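Local coordinates for protein fatty Acyl-Adenylate Ligase (Escherichia coli, PDB 3PBK) that is a fatty acyl-adenylate ligase of the AMP-binding (ANL) enzyme family and holds 5'-o-[(s)-(dodecanoyloxy)(hydroxy)phosphoryl]adenosine in a pocket, at residues 19-24 / 172-177. Numbering follows the deposited sequence.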
loop_
_atom_site.group_PDB
_atom_site.type_symbol
_atom_site.label_atom_id
_atom_site.label_comp_id
_atom_site.label_asym_id
_atom_site.label_seq_id
_atom_site.Cartn_x
_atom_site.Cartn_y
_atom_site.Cartn_z
ATOM N N PHE A 19 -16.877 -16.852 -1.575
ATOM C CA PHE A 19 -16.681 -17.553 -2.842
ATOM C C PHE A 19 -15.300 -18.145 -3.080
ATOM O O PHE A 19 -14.302 -17.697 -2.501
ATOM C CB PHE A 19 -17.049 -16.625 -3.992
ATOM C CG PHE A 19 -18.230 -15.779 -3.695
ATOM C CD1 PHE A 19 -19.502 -16.216 -4.011
ATOM C CD2 PHE A 19 -18.073 -14.563 -3.060
ATOM C CE1 PHE A 19 -20.593 -15.449 -3.726
ATOM C CE2 PHE A 19 -19.156 -13.792 -2.770
ATOM C CZ PHE A 19 -20.425 -14.237 -3.102
ATOM N N PRO A 20 -15.251 -19.161 -3.954
ATOM C CA PRO A 20 -14.044 -19.858 -4.404
ATOM C C PRO A 20 -13.187 -18.990 -5.316
ATOM O O PRO A 20 -11.959 -19.047 -5.259
ATOM C CB PRO A 20 -14.602 -21.031 -5.222
ATOM C CG PRO A 20 -16.061 -21.113 -4.869
ATOM C CD PRO A 20 -16.472 -19.737 -4.542
ATOM N N THR A 21 -13.843 -18.186 -6.141
ATOM C CA THR A 21 -13.196 -17.543 -7.268
ATOM C C THR A 21 -13.730 -16.145 -7.440
ATOM O O THR A 21 -14.903 -15.909 -7.187
ATOM C CB THR A 21 -13.503 -18.330 -8.541
ATOM O OG1 THR A 21 -12.498 -19.336 -8.732
ATOM C CG2 THR A 21 -13.557 -17.414 -9.747
ATOM N N LEU A 22 -12.879 -15.215 -7.872
ATOM C CA LEU A 22 -13.290 -13.813 -8.059
ATOM C C LEU A 22 -14.465 -13.681 -9.015
ATOM O O LEU A 22 -15.307 -12.801 -8.865
ATOM C CB LEU A 22 -12.122 -12.954 -8.560
ATOM C CG LEU A 22 -11.160 -12.384 -7.518
ATOM C CD1 LEU A 22 -9.857 -11.958 -8.166
ATOM C CD2 LEU A 22 -11.796 -11.233 -6.794
ATOM N N VAL A 23 -14.509 -14.556 -10.009
ATOM C CA VAL A 23 -15.614 -14.571 -10.949
ATOM C C VAL A 23 -16.896 -15.012 -10.238
ATOM O O VAL A 23 -17.949 -14.392 -10.398
ATOM C CB VAL A 23 -15.309 -15.464 -12.156
ATOM C CG1 VAL A 23 -16.595 -15.801 -12.909
ATOM C CG2 VAL A 23 -14.293 -14.778 -13.061
ATOM N N ASP A 24 -16.810 -16.068 -9.436
ATOM C CA ASP A 24 -17.920 -16.404 -8.558
ATOM C C ASP A 24 -18.331 -15.178 -7.759
ATOM O O ASP A 24 -19.488 -14.787 -7.755
ATOM C CB ASP A 24 -17.525 -17.521 -7.604
ATOM C CG ASP A 24 -17.382 -18.851 -8.302
ATOM O OD1 ASP A 24 -18.221 -19.142 -9.182
ATOM O OD2 ASP A 24 -16.438 -19.606 -7.973
ATOM N N PRO A 172 -13.236 -20.178 -13.983
ATOM C CA PRO A 172 -11.925 -20.314 -13.334
ATOM C C PRO A 172 -12.002 -21.188 -12.082
ATOM O O PRO A 172 -13.070 -21.247 -11.454
ATOM C CB PRO A 172 -11.573 -18.873 -12.945
ATOM C CG PRO A 172 -12.533 -18.003 -13.694
ATOM C CD PRO A 172 -13.770 -18.813 -13.867
ATOM N N VAL A 173 -10.900 -21.859 -11.733
ATOM C CA VAL A 173 -10.839 -22.646 -10.491
ATOM C C VAL A 173 -9.883 -22.011 -9.467
ATOM O O VAL A 173 -8.976 -21.251 -9.836
ATOM C CB VAL A 173 -10.425 -24.132 -10.720
ATOM C CG1 VAL A 173 -10.377 -24.469 -12.204
ATOM C CG2 VAL A 173 -9.080 -24.435 -10.047
ATOM N N PRO A 174 -10.087 -22.328 -8.176
ATOM C CA PRO A 174 -9.346 -21.736 -7.061
ATOM C C PRO A 174 -7.840 -21.600 -7.264
ATOM O O PRO A 174 -7.291 -20.571 -6.899
ATOM C CB PRO A 174 -9.645 -22.694 -5.917
ATOM C CG PRO A 174 -11.020 -23.131 -6.195
ATOM C CD PRO A 174 -11.128 -23.247 -7.689
ATOM N N ASN A 175 -7.179 -22.600 -7.829
ATOM C CA ASN A 175 -5.724 -22.555 -7.884
ATOM C C ASN A 175 -5.135 -21.841 -9.073
ATOM O O ASN A 175 -3.919 -21.789 -9.226
ATOM C CB ASN A 175 -5.127 -23.945 -7.731
ATOM C CG ASN A 175 -5.063 -24.368 -6.290
ATOM O OD1 ASN A 175 -5.039 -25.555 -5.979
ATOM N ND2 ASN A 175 -5.047 -23.379 -5.384
ATOM N N ASP A 176 -6.003 -21.275 -9.903
ATOM C CA ASP A 176 -5.554 -20.450 -11.014
ATOM C C ASP A 176 -4.920 -19.163 -10.494
ATOM O O ASP A 176 -5.234 -18.697 -9.396
ATOM C CB ASP A 176 -6.716 -20.123 -11.955
ATOM C CG ASP A 176 -7.073 -21.283 -12.877
ATOM O OD1 ASP A 176 -6.267 -22.235 -12.977
ATOM O OD2 ASP A 176 -8.159 -21.242 -13.504
ATOM N N ILE A 177 -4.010 -18.600 -11.279
ATOM C CA ILE A 177 -3.453 -17.292 -10.979
ATOM C C ILE A 177 -4.453 -16.197 -11.391
ATOM O O ILE A 177 -4.938 -16.178 -12.530
ATOM C CB ILE A 177 -2.099 -17.105 -11.685
ATOM C CG1 ILE A 177 -1.089 -18.135 -11.152
ATOM C CG2 ILE A 177 -1.612 -15.674 -11.524
ATOM C CD1 ILE A 177 0.341 -17.976 -11.661
#
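With chi1 at -90°, T21 sets OG1 anti to its own carbonyl carbon and beside its backbone N, while V23, CG1 anti to the backbone N (chi1 163°), has CG2 beside that N. These two rotations present a hydroxyl and two methyls to P172. T21 OG1 donates a weak hydrogen bond to P172 O, 3.4 Å away. On the same threonine, CG2 rests 4.0 Å from P172 CB, and the two side chains cross at about a right angle. V23 meets the proline further round its ring, CG2 to P172 CG at 3.7 Å, again crosswise, so the ring is touched by one methyl from each residue. P20 CB and P174 CG add a looser apolar approach at 4.3 Å. T21 is the N-cap of helix 22-29, yet its side chain makes no capping bond. The facing loop is shaped by a type I turn, V173 to D176, closed by D176 N to V173 O at 3.0 Å. Nearby, D24 forms a salt bridge with R171, and H197 of helix 197-211 touches both T21 and P172. One weak polar link amid proline and methyl packing implies that helix start and loop meet chiefly through apolar contact.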